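PDB 3SQR: laccase from Botrytis aclada, which oxidises phenolic substrates at a copper-containing active site while reducing dioxygen to water, and probably takes part in degrading lignin and detoxifying its products. Local coordinates for residues 164-169 with 178-183; 266-271 with 308-313; 289-294 with 498-503; 462-467 with 524-529. One frame throughout, in Å; residues are numbered along the deposited sequence.

Contact 1: 164-169 with 178-183; sequences TTWYHS and GLFGPL. With CU (copper (II) ion), chain F.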
loop_
_atom_site.group_PDB
_atom_site.type_symbol
_atom_site.label_atom_id
_atom_site.label_comp_id
_atom_site.label_asym_id
_atom_site.label_seq_id
_atom_site.Cartn_x
_atom_site.Cartn_y
_atom_site.Cartn_z
ATOM N N THR A 164 -0.006 -3.703 10.659
ATOM C CA THR A 164 -0.329 -2.421 10.074
ATOM C C THR A 164 -0.556 -2.501 8.591
ATOM O O THR A 164 0.302 -2.921 7.810
ATOM C CB THR A 164 0.870 -1.466 10.286
ATOM O OG1 THR A 164 1.149 -1.373 11.691
ATOM C CG2 THR A 164 0.582 -0.096 9.722
ATOM N N THR A 165 -1.699 -1.992 8.209
ATOM C CA THR A 165 -1.926 -1.769 6.798
ATOM C C THR A 165 -2.874 -0.607 6.629
ATOM O O THR A 165 -3.055 0.221 7.536
ATOM C CB THR A 165 -2.305 -3.058 6.023
ATOM O OG1 THR A 165 -2.122 -2.785 4.637
ATOM C CG2 THR A 165 -3.752 -3.532 6.349
ATOM N N TRP A 166 -3.441 -0.526 5.431
ATOM C CA TRP A 166 -4.241 0.604 5.060
ATOM C C TRP A 166 -5.255 0.097 4.061
ATOM O O TRP A 166 -5.064 -0.955 3.490
ATOM C CB TRP A 166 -3.396 1.732 4.496
ATOM C CG TRP A 166 -2.531 1.456 3.279
ATOM C CD1 TRP A 166 -1.614 0.428 3.102
ATOM C CD2 TRP A 166 -2.424 2.273 2.114
ATOM N NE1 TRP A 166 -0.943 0.608 1.907
ATOM C CE2 TRP A 166 -1.444 1.705 1.271
ATOM C CE3 TRP A 166 -3.069 3.427 1.689
ATOM C CZ2 TRP A 166 -1.152 2.236 -0.000
ATOM C CZ3 TRP A 166 -2.769 3.993 0.467
ATOM C CH2 TRP A 166 -1.818 3.397 -0.392
ATOM N N TYR A 167 -6.317 0.856 3.899
ATOM C CA TYR A 167 -7.305 0.543 2.843
ATOM C C TYR A 167 -7.334 1.744 1.954
ATOM O O TYR A 167 -7.140 2.888 2.409
ATOM C CB TYR A 167 -8.676 0.214 3.419
ATOM C CG TYR A 167 -9.331 1.317 4.191
ATOM C CD1 TYR A 167 -9.001 1.592 5.483
ATOM C CD2 TYR A 167 -10.350 2.082 3.618
ATOM C CE1 TYR A 167 -9.648 2.620 6.202
ATOM C CE2 TYR A 167 -10.983 3.088 4.317
ATOM C CZ TYR A 167 -10.611 3.368 5.615
ATOM O OH TYR A 167 -11.230 4.375 6.257
ATOM N N HIS A 168 -7.644 1.535 0.661
ATOM C CA HIS A 168 -7.627 2.666 -0.213
ATOM C C HIS A 168 -8.396 2.368 -1.451
ATOM O O HIS A 168 -8.550 1.236 -1.814
ATOM C CB HIS A 168 -6.223 3.094 -0.593
ATOM C CG HIS A 168 -5.376 2.026 -1.242
ATOM N ND1 HIS A 168 -5.390 1.774 -2.600
ATOM C CD2 HIS A 168 -4.411 1.233 -0.723
ATOM C CE1 HIS A 168 -4.505 0.819 -2.869
ATOM N NE2 HIS A 168 -3.870 0.501 -1.745
ATOM N N SER A 169 -8.840 3.400 -2.113
ATOM C CA SER A 169 -9.437 3.126 -3.430
ATOM C C SER A 169 -8.412 2.519 -4.356
ATOM O O SER A 169 -7.254 2.918 -4.355
ATOM C CB SER A 169 -9.983 4.390 -4.063
ATOM O OG SER A 169 -10.390 4.093 -5.402
ATOM N N GLY A 178 -6.854 11.531 -1.492
ATOM C CA GLY A 178 -7.097 11.322 -0.066
ATOM C C GLY A 178 -7.916 10.095 0.300
ATOM O O GLY A 178 -8.237 9.939 1.486
ATOM N N LEU A 179 -8.271 9.248 -0.691
ATOM C CA LEU A 179 -9.188 8.136 -0.516
ATOM C C LEU A 179 -8.470 6.872 0.054
ATOM O O LEU A 179 -8.269 5.848 -0.619
ATOM C CB LEU A 179 -9.978 7.846 -1.784
ATOM C CG LEU A 179 -11.234 7.038 -1.610
ATOM C CD1 LEU A 179 -12.189 7.559 -0.480
ATOM C CD2 LEU A 179 -12.032 7.052 -2.979
ATOM N N PHE A 180 -8.022 7.028 1.277
ATOM C CA PHE A 180 -7.322 5.961 2.022
ATOM C C PHE A 180 -7.503 6.145 3.524
ATOM O O PHE A 180 -7.860 7.217 3.968
ATOM C CB PHE A 180 -5.811 5.980 1.684
ATOM C CG PHE A 180 -5.090 7.188 2.184
ATOM C CD1 PHE A 180 -4.554 7.205 3.472
ATOM C CD2 PHE A 180 -4.949 8.312 1.415
ATOM C CE1 PHE A 180 -3.897 8.328 3.990
ATOM C CE2 PHE A 180 -4.240 9.431 1.922
ATOM C CZ PHE A 180 -3.761 9.448 3.204
ATOM N N GLY A 181 -7.265 5.104 4.285
ATOM C CA GLY A 181 -7.343 5.160 5.742
ATOM C C GLY A 181 -6.546 4.030 6.309
ATOM O O GLY A 181 -6.048 3.159 5.549
ATOM N N PRO A 182 -6.335 4.053 7.629
ATOM C CA PRO A 182 -5.546 3.018 8.252
ATOM C C PRO A 182 -6.401 1.790 8.556
ATOM O O PRO A 182 -7.558 1.911 8.942
ATOM C CB PRO A 182 -5.079 3.677 9.541
ATOM C CG PRO A 182 -6.135 4.670 9.905
ATOM C CD PRO A 182 -6.777 5.093 8.564
ATOM N N LEU A 183 -5.801 0.604 8.420
ATOM C CA LEU A 183 -6.405 -0.617 8.840
ATOM C C LEU A 183 -5.416 -1.326 9.750
ATOM O O LEU A 183 -4.373 -1.766 9.273
ATOM C CB LEU A 183 -6.681 -1.461 7.602
ATOM C CG LEU A 183 -7.176 -2.904 7.793
ATOM C CD1 LEU A 183 -8.321 -3.102 8.705
ATOM C CD2 LEU A 183 -7.585 -3.440 6.350
HETATM CU CU CU F . -2.187 -0.573 -1.850
#

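Contact 2: 266-271 with 308-313; sequences RLINVG and GQRYDV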
loop_
_atom_site.group_PDB
_atom_site.type_symbol
_atom_site.label_atom_id
_atom_site.label_comp_id
_atom_site.label_asym_id
_atom_site.label_seq_id
_atom_site.Cartn_x
_atom_site.Cartn_y
_atom_site.Cartn_z
ATOM N N ARG A 266 3.515 3.198 13.461
ATOM C CA ARG A 266 3.149 2.333 12.325
ATOM C C ARG A 266 3.241 3.190 11.098
ATOM O O ARG A 266 2.412 4.047 10.894
ATOM C CB ARG A 266 1.758 1.784 12.553
ATOM C CG ARG A 266 1.565 1.006 13.861
ATOM C CD ARG A 266 0.123 0.668 14.012
ATOM N NE ARG A 266 -0.224 -0.123 15.160
ATOM C CZ ARG A 266 -0.394 -1.446 15.173
ATOM N NH1 ARG A 266 -0.171 -2.160 14.096
ATOM N NH2 ARG A 266 -0.754 -2.060 16.294
ATOM N N LEU A 267 4.306 2.984 10.347
ATOM C CA LEU A 267 4.683 3.854 9.285
ATOM C C LEU A 267 4.149 3.315 7.985
ATOM O O LEU A 267 4.346 2.148 7.670
ATOM C CB LEU A 267 6.181 3.985 9.208
ATOM C CG LEU A 267 6.817 4.430 10.553
ATOM C CD1 LEU A 267 8.350 4.282 10.509
ATOM C CD2 LEU A 267 6.374 5.849 10.896
ATOM N N ILE A 268 3.501 4.193 7.235
ATOM C CA ILE A 268 2.958 3.862 5.896
ATOM C C ILE A 268 3.259 4.925 4.911
ATOM O O ILE A 268 2.911 6.085 5.120
ATOM C CB ILE A 268 1.454 3.594 5.895
ATOM C CG1 ILE A 268 1.028 2.807 7.139
ATOM C CG2 ILE A 268 1.011 2.883 4.492
ATOM C CD1 ILE A 268 -0.393 2.357 7.103
ATOM N N ASN A 269 3.845 4.531 3.785
ATOM C CA ASN A 269 4.029 5.455 2.672
ATOM C C ASN A 269 2.818 5.281 1.718
ATOM O O ASN A 269 2.649 4.253 1.141
ATOM C CB ASN A 269 5.374 5.209 1.968
ATOM C CG ASN A 269 5.583 6.014 0.700
ATOM O OD1 ASN A 269 4.707 6.751 0.173
ATOM N ND2 ASN A 269 6.816 5.811 0.128
ATOM N N VAL A 270 2.048 6.324 1.596
ATOM C CA VAL A 270 0.792 6.312 0.822
ATOM C C VAL A 270 0.755 7.402 -0.227
ATOM O O VAL A 270 -0.326 7.779 -0.713
ATOM C CB VAL A 270 -0.444 6.423 1.759
ATOM C CG1 VAL A 270 -0.451 5.239 2.729
ATOM C CG2 VAL A 270 -0.510 7.809 2.471
ATOM N N GLY A 271 1.921 7.825 -0.701
ATOM C CA GLY A 271 2.014 8.873 -1.647
ATOM C C GLY A 271 1.693 8.362 -3.044
ATOM O O GLY A 271 1.603 7.133 -3.264
ATOM N N GLY A 308 3.237 2.054 -0.403
ATOM C CA GLY A 308 2.409 0.918 -0.024
ATOM C C GLY A 308 3.053 0.008 1.007
ATOM O O GLY A 308 2.324 -0.799 1.623
ATOM N N GLN A 309 4.353 0.196 1.234
ATOM C CA GLN A 309 5.052 -0.457 2.312
ATOM C C GLN A 309 4.672 0.099 3.685
ATOM O O GLN A 309 4.368 1.301 3.814
ATOM C CB GLN A 309 6.550 -0.359 2.137
ATOM C CG GLN A 309 7.058 -1.169 1.032
ATOM C CD GLN A 309 8.563 -1.283 1.008
ATOM O OE1 GLN A 309 9.259 -0.329 1.344
ATOM N NE2 GLN A 309 9.063 -2.397 0.499
ATOM N N ARG A 310 4.716 -0.792 4.707
ATOM C CA ARG A 310 4.492 -0.466 6.081
ATOM C C ARG A 310 5.664 -0.965 6.809
ATOM O O ARG A 310 6.259 -1.941 6.395
ATOM C CB ARG A 310 3.223 -1.103 6.698
ATOM C CG ARG A 310 1.959 -0.543 6.120
ATOM C CD ARG A 310 1.608 -1.179 4.826
ATOM N NE ARG A 310 1.176 -2.537 5.039
ATOM C CZ ARG A 310 1.211 -3.513 4.123
ATOM N NH1 ARG A 310 1.760 -3.327 2.943
ATOM N NH2 ARG A 310 0.718 -4.700 4.438
ATOM N N TYR A 311 5.998 -0.253 7.874
ATOM C CA TYR A 311 6.899 -0.784 8.890
ATOM C C TYR A 311 6.326 -0.459 10.217
ATOM O O TYR A 311 5.809 0.657 10.449
ATOM C CB TYR A 311 8.267 -0.161 8.751
ATOM C CG TYR A 311 9.079 -0.692 7.614
ATOM C CD1 TYR A 311 9.780 -1.887 7.725
ATOM C CD2 TYR A 311 9.111 -0.026 6.405
ATOM C CE1 TYR A 311 10.528 -2.352 6.687
ATOM C CE2 TYR A 311 9.876 -0.484 5.356
ATOM C CZ TYR A 311 10.575 -1.647 5.493
ATOM O OH TYR A 311 11.318 -2.097 4.485
ATOM N N ASP A 312 6.531 -1.369 11.154
ATOM C CA ASP A 312 6.199 -1.116 12.518
ATOM C C ASP A 312 7.579 -0.979 13.176
ATOM O O ASP A 312 8.480 -1.797 12.951
ATOM C CB ASP A 312 5.466 -2.243 13.200
ATOM C CG ASP A 312 4.022 -2.349 12.797
ATOM O OD1 ASP A 312 3.828 -2.838 11.704
ATOM O OD2 ASP A 312 3.106 -1.974 13.560
ATOM N N VAL A 313 7.705 0.108 13.922
ATOM C CA VAL A 313 8.925 0.353 14.720
ATOM C C VAL A 313 8.579 0.692 16.150
ATOM O O VAL A 313 7.575 1.260 16.477
ATOM C CB VAL A 313 9.774 1.487 14.078
ATOM C CG1 VAL A 313 10.080 1.171 12.605
ATOM C CG2 VAL A 313 8.994 2.856 14.200
#

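Contact 3: 289-294 with 498-503; sequences ANDLVP and RRDVAA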
loop_
_atom_site.group_PDB
_atom_site.type_symbol
_atom_site.label_atom_id
_atom_site.label_comp_id
_atom_site.label_asym_id
_atom_site.label_seq_id
_atom_site.Cartn_x
_atom_site.Cartn_y
_atom_site.Cartn_z
ATOM N N ALA A 289 8.243 -5.081 12.169
ATOM C CA ALA A 289 7.429 -5.737 11.168
ATOM C C ALA A 289 7.628 -5.009 9.912
ATOM O O ALA A 289 7.909 -3.803 9.895
ATOM C CB ALA A 289 5.934 -5.726 11.539
ATOM N N ASN A 290 7.482 -5.761 8.829
ATOM C CA ASN A 290 7.375 -5.173 7.558
ATOM C C ASN A 290 6.064 -5.590 6.922
ATOM O O ASN A 290 5.672 -6.721 7.009
ATOM C CB ASN A 290 8.599 -5.436 6.683
ATOM C CG ASN A 290 8.899 -6.911 6.353
ATOM O OD1 ASN A 290 8.047 -7.850 6.406
ATOM N ND2 ASN A 290 10.101 -7.106 5.911
ATOM N N ASP A 291 5.377 -4.622 6.345
ATOM C CA ASP A 291 4.023 -4.867 5.914
ATOM C C ASP A 291 3.248 -5.642 6.981
ATOM O O ASP A 291 3.180 -5.149 8.082
ATOM C CB ASP A 291 4.095 -5.557 4.542
ATOM C CG ASP A 291 4.807 -4.682 3.498
ATOM O OD1 ASP A 291 5.139 -3.500 3.785
ATOM O OD2 ASP A 291 5.028 -5.187 2.355
ATOM N N LEU A 292 2.618 -6.801 6.670
ATOM C CA LEU A 292 1.874 -7.582 7.668
ATOM C C LEU A 292 2.622 -8.827 8.129
ATOM O O LEU A 292 2.016 -9.804 8.559
ATOM C CB LEU A 292 0.462 -7.929 7.187
ATOM C CG LEU A 292 -0.482 -6.726 7.061
ATOM C CD1 LEU A 292 -1.614 -7.011 5.964
ATOM C CD2 LEU A 292 -1.130 -6.433 8.369
ATOM N N VAL A 293 3.940 -8.677 8.174
ATOM C CA VAL A 293 4.823 -9.786 8.621
ATOM C C VAL A 293 5.786 -9.288 9.687
ATOM O O VAL A 293 6.699 -8.478 9.427
ATOM C CB VAL A 293 5.592 -10.282 7.453
ATOM C CG1 VAL A 293 6.558 -11.447 7.831
ATOM C CG2 VAL A 293 4.639 -10.747 6.280
ATOM N N PRO A 294 5.619 -9.815 10.886
ATOM C CA PRO A 294 6.559 -9.535 11.943
ATOM C C PRO A 294 7.956 -10.056 11.623
ATOM O O PRO A 294 8.118 -11.128 11.066
ATOM C CB PRO A 294 5.920 -10.278 13.124
ATOM C CG PRO A 294 4.511 -10.295 12.837
ATOM C CD PRO A 294 4.486 -10.596 11.412
ATOM N N ARG A 498 9.677 -11.355 3.558
ATOM C CA ARG A 498 8.335 -11.766 3.185
ATOM C C ARG A 498 7.429 -10.615 3.534
ATOM O O ARG A 498 7.449 -10.124 4.666
ATOM C CB ARG A 498 7.944 -13.036 3.958
ATOM C CG ARG A 498 6.613 -13.673 3.594
ATOM C CD ARG A 498 6.450 -15.014 4.288
ATOM N NE ARG A 498 6.125 -14.934 5.696
ATOM C CZ ARG A 498 6.875 -15.395 6.703
ATOM N NH1 ARG A 498 8.037 -15.925 6.462
ATOM N NH2 ARG A 498 6.463 -15.322 7.944
ATOM N N ARG A 499 6.665 -10.174 2.526
ATOM C CA ARG A 499 5.890 -8.994 2.656
ATOM C C ARG A 499 4.970 -8.881 1.449
ATOM O O ARG A 499 4.786 -9.847 0.693
ATOM C CB ARG A 499 6.815 -7.772 2.799
ATOM C CG ARG A 499 7.572 -7.374 1.511
ATOM C CD ARG A 499 8.570 -6.216 1.711
ATOM N NE ARG A 499 7.958 -5.102 2.454
ATOM C CZ ARG A 499 8.638 -4.168 3.115
ATOM N NH1 ARG A 499 9.952 -4.212 3.201
ATOM N NH2 ARG A 499 7.973 -3.245 3.800
ATOM N N ASP A 500 4.317 -7.740 1.264
ATOM C CA ASP A 500 3.442 -7.604 0.066
ATOM C C ASP A 500 3.718 -6.465 -0.900
ATOM O O ASP A 500 3.170 -6.429 -1.999
ATOM C CB ASP A 500 1.948 -7.578 0.516
ATOM C CG ASP A 500 1.615 -6.416 1.424
ATOM O OD1 ASP A 500 1.716 -5.277 0.930
ATOM O OD2 ASP A 500 1.271 -6.673 2.625
ATOM N N VAL A 501 4.668 -5.592 -0.539
ATOM C CA VAL A 501 5.153 -4.553 -1.474
ATOM C C VAL A 501 6.677 -4.566 -1.436
ATOM O O VAL A 501 7.294 -4.526 -0.370
ATOM C CB VAL A 501 4.655 -3.129 -1.152
ATOM C CG1 VAL A 501 5.283 -2.142 -2.085
ATOM C CG2 VAL A 501 3.166 -3.018 -1.238
ATOM N N ALA A 502 7.319 -4.682 -2.583
ATOM C CA ALA A 502 8.782 -4.663 -2.645
ATOM C C ALA A 502 9.242 -4.026 -3.941
ATOM O O ALA A 502 8.596 -4.126 -4.991
ATOM C CB ALA A 502 9.331 -6.109 -2.529
ATOM N N ALA A 503 10.361 -3.358 -3.860
ATOM C CA ALA A 503 10.908 -2.618 -4.968
ATOM C C ALA A 503 11.450 -3.501 -6.054
ATOM O O ALA A 503 12.230 -4.420 -5.777
ATOM C CB ALA A 503 12.035 -1.685 -4.471
HETATM O O HOH W 1 2.423 -8.358 4.307
#

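Contact 4: 462-467 with 524-529; sequences WHPIHL and LHCHIA. With CU (copper (II) ion), chain D; CU (copper (II) ion), chain E; CU (copper (II) ion), chain F.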
loop_
_atom_site.group_PDB
_atom_site.type_symbol
_atom_site.label_atom_id
_atom_site.label_comp_id
_atom_site.label_asym_id
_atom_site.label_seq_id
_atom_site.Cartn_x
_atom_site.Cartn_y
_atom_site.Cartn_z
ATOM N N TRP A 462 13.086 2.777 -9.079
ATOM C CA TRP A 462 12.785 1.652 -8.151
ATOM C C TRP A 462 11.268 1.561 -7.902
ATOM O O TRP A 462 10.710 2.417 -7.182
ATOM C CB TRP A 462 13.528 1.860 -6.821
ATOM C CG TRP A 462 14.981 1.645 -6.940
ATOM C CD1 TRP A 462 15.848 2.355 -7.711
ATOM C CD2 TRP A 462 15.766 0.645 -6.266
ATOM N NE1 TRP A 462 17.130 1.892 -7.531
ATOM C CE2 TRP A 462 17.102 0.820 -6.676
ATOM C CE3 TRP A 462 15.462 -0.366 -5.360
ATOM C CZ2 TRP A 462 18.141 0.012 -6.216
ATOM C CZ3 TRP A 462 16.514 -1.191 -4.886
ATOM C CH2 TRP A 462 17.827 -0.984 -5.320
ATOM N N HIS A 463 10.601 0.612 -8.569
ATOM C CA HIS A 463 9.145 0.524 -8.640
ATOM C C HIS A 463 8.623 -0.316 -7.480
ATOM O O HIS A 463 9.040 -1.462 -7.326
ATOM C CB HIS A 463 8.647 -0.117 -9.947
ATOM C CG HIS A 463 9.124 0.573 -11.183
ATOM N ND1 HIS A 463 8.394 1.555 -11.806
ATOM C CD2 HIS A 463 10.267 0.429 -11.908
ATOM C CE1 HIS A 463 9.073 2.015 -12.856
ATOM N NE2 HIS A 463 10.190 1.314 -12.960
ATOM N N PRO A 464 7.769 0.274 -6.616
ATOM C CA PRO A 464 7.200 -0.500 -5.491
ATOM C C PRO A 464 6.150 -1.481 -5.992
ATOM O O PRO A 464 5.055 -1.090 -6.422
ATOM C CB PRO A 464 6.583 0.576 -4.615
ATOM C CG PRO A 464 6.195 1.683 -5.631
ATOM C CD PRO A 464 7.313 1.680 -6.618
ATOM N N ILE A 465 6.503 -2.756 -6.009
ATOM C CA ILE A 465 5.610 -3.717 -6.673
ATOM C C ILE A 465 4.779 -4.349 -5.565
ATOM O O ILE A 465 5.329 -4.856 -4.558
ATOM C CB ILE A 465 6.441 -4.839 -7.356
ATOM C CG1 ILE A 465 7.341 -4.221 -8.425
ATOM C CG2 ILE A 465 5.513 -5.958 -7.885
ATOM C CD1 ILE A 465 6.568 -3.522 -9.535
ATOM N N HIS A 466 3.468 -4.288 -5.748
ATOM C CA HIS A 466 2.512 -4.828 -4.815
ATOM C C HIS A 466 1.854 -6.043 -5.459
ATOM O O HIS A 466 1.371 -5.955 -6.599
ATOM C CB HIS A 466 1.435 -3.778 -4.551
ATOM C CG HIS A 466 0.308 -4.289 -3.709
ATOM N ND1 HIS A 466 -1.001 -3.847 -3.837
ATOM C CD2 HIS A 466 0.328 -5.136 -2.665
ATOM C CE1 HIS A 466 -1.739 -4.491 -2.958
ATOM N NE2 HIS A 466 -0.954 -5.270 -2.236
ATOM N N LEU A 467 1.817 -7.141 -4.722
ATOM C CA LEU A 467 1.091 -8.349 -5.125
ATOM C C LEU A 467 -0.140 -8.522 -4.255
ATOM O O LEU A 467 -0.047 -8.516 -3.063
ATOM C CB LEU A 467 1.969 -9.593 -4.917
ATOM C CG LEU A 467 1.274 -10.966 -5.181
ATOM C CD1 LEU A 467 0.747 -11.098 -6.590
ATOM C CD2 LEU A 467 2.227 -12.152 -4.970
ATOM N N LEU A 524 -0.928 -7.592 -9.753
ATOM C CA LEU A 524 0.407 -7.228 -9.317
ATOM C C LEU A 524 0.747 -5.968 -10.107
ATOM O O LEU A 524 0.517 -5.902 -11.292
ATOM C CB LEU A 524 1.419 -8.324 -9.631
ATOM C CG LEU A 524 2.884 -7.914 -9.391
ATOM C CD1 LEU A 524 3.683 -9.103 -8.869
ATOM C CD2 LEU A 524 3.481 -7.287 -10.684
ATOM N N HIS A 525 1.232 -4.943 -9.425
ATOM C CA HIS A 525 1.433 -3.690 -10.067
ATOM C C HIS A 525 2.393 -2.826 -9.321
ATOM O O HIS A 525 2.627 -3.040 -8.133
ATOM C CB HIS A 525 0.112 -2.945 -10.198
ATOM C CG HIS A 525 -0.487 -2.562 -8.894
ATOM N ND1 HIS A 525 -0.429 -1.281 -8.392
ATOM C CD2 HIS A 525 -1.143 -3.304 -7.971
ATOM C CE1 HIS A 525 -1.074 -1.241 -7.240
ATOM N NE2 HIS A 525 -1.485 -2.463 -6.946
ATOM N N CYS A 526 2.983 -1.886 -10.051
ATOM C CA CYS A 526 3.701 -0.785 -9.417
ATOM C C CYS A 526 2.681 0.083 -8.669
ATOM O O CYS A 526 1.595 0.399 -9.207
ATOM C CB CYS A 526 4.409 0.065 -10.467
ATOM S SG CYS A 526 5.268 1.372 -9.680
ATOM N N HIS A 527 3.017 0.453 -7.442
ATOM C CA HIS A 527 2.132 1.221 -6.584
ATOM C C HIS A 527 2.347 2.722 -6.742
ATOM O O HIS A 527 1.663 3.538 -6.061
ATOM C CB HIS A 527 2.331 0.834 -5.084
ATOM C CG HIS A 527 1.054 0.788 -4.293
ATOM N ND1 HIS A 527 0.264 1.892 -4.134
ATOM C CD2 HIS A 527 0.448 -0.220 -3.592
ATOM C CE1 HIS A 527 -0.782 1.575 -3.389
ATOM N NE2 HIS A 527 -0.714 0.294 -3.059
ATOM N N ILE A 528 3.248 3.131 -7.640
ATOM C CA ILE A 528 3.328 4.543 -8.017
ATOM C C ILE A 528 2.054 4.772 -8.852
ATOM O O ILE A 528 1.849 4.098 -9.872
ATOM C CB ILE A 528 4.590 4.859 -8.809
ATOM C CG1 ILE A 528 5.845 4.727 -7.948
ATOM C CG2 ILE A 528 4.458 6.311 -9.433
ATOM C CD1 ILE A 528 7.195 4.752 -8.743
ATOM N N ALA A 529 1.156 5.617 -8.365
ATOM C CA ALA A 529 -0.155 5.682 -8.913
ATOM C C ALA A 529 -0.120 6.016 -10.394
ATOM O O ALA A 529 -0.882 5.433 -11.149
ATOM C CB ALA A 529 -1.065 6.709 -8.124
HETATM CU CU CU D . 6.619 2.284 -11.211
HETATM CU CU CU E . -2.913 -3.021 -5.673
HETATM CU CU CU F . -2.187 -0.573 -1.850
HETATM O O HOH W 2 -2.802 -1.507 -4.238
#

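Contact 1: 164-169 with 178-183
Phe180 and His168 face each other as a non-hydrogen-bonded antiparallel pair, with Phe180 CB 3.7 Å from His168 CB, in the β-hairpin whose first strand delivers a copper ligand. His168 NE2 binds the copper ion at 2.0 Å, and His126 and His527 complete its protein ligands, as at one of the type 3 coppers of a multicopper oxidase. Across the pairing, the CB of Phe180 also meets the rim of the Trp166 indole in its plane, 3.7 Å from CE3, while CD2 of His168 lies over a face of that indole. The other face of the sheet carries Tyr167. Its CG sits between the backbone N and the carbonyl carbon (chi1 62°), which folds the phenol back across the partner strand, with CE1 3.4 Å from Gly181 C. Glycine suits this place because it has no side chain to hold the ring off the backbone. Tyr167 OH then reaches Pro98 O. Nearer the strand ends, Thr165 CG2 lies alongside Leu183, and Ser169 CB meets Leu179 CD2 at 3.5 Å. Five backbone hydrogen bonds hold the register, among them Tyr167 N to Gly181 O at 2.8 Å and Ser169 N to Leu179 O at 2.9 Å. Further out, His126 stacks on Trp166, so two ligands of the same copper pack on one indole. His168 ND1 donates to Ser169 O at 2.8 Å, nearly straight (170°) and in the ring plane. Together with the metal bond it fixes the ring's rotation; it places the hydrogen on ND1 and leaves NE2 for the copper.

Contact 2: 266-271 with 308-313
Asp312 OD2 is gripped by several groups: Arg266 NH1 across the strands at 3.3 Å, and Thr164 OG1 and Arg264 NE from outside the contact. The first is a charge attraction, since the oxygen lies well out of the guanidinium plane and no N-H points at it. These two strands are antiparallel neighbours in one sheet of the second cupredoxin domain. The Arg266 chain runs extended from CG to NE past the carboxylate, its CG 3.4 Å from Asp312 OD2; NH1 itself hydrogen-bonds to Thr164 OG1 and NH2 goes on to Asp196. On the same face the Arg310 chain, bent at chi2 (82°) and chi3 (71°), lays CG 3.6 Å from Ile268 CG1. The bends turn NH1 back onto Gly308 O, 2.9 Å away in the guanidinium plane, and NH2 reaches Asp500. The opposite face is apolar where Leu267 CD1 meets Val313 CG2 at 4.0 Å, the two branched chains crossing at about a right angle. Leu267 and Tyr311 exchange two backbone bonds, and Asn269 N to Gln309 O and Gly308 N to Asn269 O continue the pairing. There Asn269, its ND2 bonded to Ile305 O, leaves the strand through an Asx turn, OD1 accepting from Gly271 N at 3.1 Å.

Contact 3: 289-294 with 498-503
Asp291 and Arg499 meet through their torsions: CG of Asp291 stands anti to its carbonyl carbon (chi1 -60°), and the Arg499 chain, starting between backbone N and carbonyl carbon (chi1 71°), bends at chi3 (-48°) to turn its NE edge to the carboxylate. The grip is side-on through two nitrogens, with NE on Asp291 OD2 at 2.9 Å and NH2 on Asp291 OD1 at 2.8 Å. Both oxygens lie in the guanidinium plane but are approached from above the carboxylate plane. OD1 also accepts from Arg310 N, tying the turn to strand 310-316. OD2 holds two more donors, Asp500 N on its anti lone pair and Val501 N nearly along its C-O bond, each at 2.9 Å, so three N-H groups satisfy one buried oxygen. This concentration of donors probably favours the charged carboxylate and offsets the nearby Asp500, whose OD1 is 3.6 Å from Asp291 OD2. Asp500 OD2 pairs with Arg310 and takes a water's hydrogen at 2.6 Å, the same water accepting from Leu292 N, while OD1 bonds to NE2 of the copper ligand His126. Asn290 CB lies over one face of the Arg499 guanidinium, and Val293 CG1 over a face of the Arg498 guanidinium, which Leu380 O and Tyr59 OH hold. Asp291 sits in a type II' turn joining strand 285-290 to 293-300, the outermost strand of a second-domain sheet. The other side is the short break between strand 498-499, at the edge of one third-domain sheet, and strand 501-504, at the edge of the other, beside strand 463-467.

Contact 4: 462-467 with 524-529
His466 and His525 form the hydrogen-bonded pair at the centre of this antiparallel contact, His466 N meeting His525 O at 2.8 Å and His525 N answering to His466 O; His527 N extends the pairing to Pro464 O. The metal bonds fall into two groups. On one side His463 ND1, at 2.0 Å, and Cys526 SG, at 2.2 Å, bind the copper that His531 completes, a site matching the type 1 copper of relatives. SG is anti to the backbone N (chi1 -180°), which carries it to the metal, at the edge of the His463 ring. On the other, His525 NE2 (2.0 Å) and His527 NE2 (2.1 Å) each bind a different copper, probably the type 3 pair as in relatives. His170, His468 and a water join His525; His466 ND1, near that water, makes only a long approach to this copper at 2.8 Å. The His466 and His525 rings lie side by side, planes at 74°, neither stacked nor edge-to-face. This His-Cys-His run is the classic electron bridge of multicopper oxidases, from type 1 copper to trinuclear cluster. Among side-chain hydrogen bonds, His525 ND1 donates to Cys526 O, and the Cys526 sulfur accepts from Ile528 N at 3.4 Å, a second hold on the ligand. Apolar contacts line the Cys526 face, Ile465 CG2 packing on Leu524 CG at 3.6 Å. Strands 463-467 and 520-526 are flanked by 501-504 and 537-542, and Ile528 stands at the N-cap position, right before helix 529-533.

Following the chain, contact 1 closes a short hairpin in the first cupredoxin domain and is finished before any other opens. Contact 2 then closes a longer excursion within the second domain. That excursion holds 289-294, whose partner 498-503 lies some two hundred residues on, so contact 3 crosses contact 2 and ties the second domain to the third. Contact 4 begins inside the span of contact 3 and ends beyond it, crossing it in turn, but follows contact 2 in series. Thr164 joins contact 1 to Arg266 and Arg310; Arg310 continues to Asp500, and 501-503 pairs with 463-467. Contacts 1 and 4 meet at a shared copper, between first and third domains.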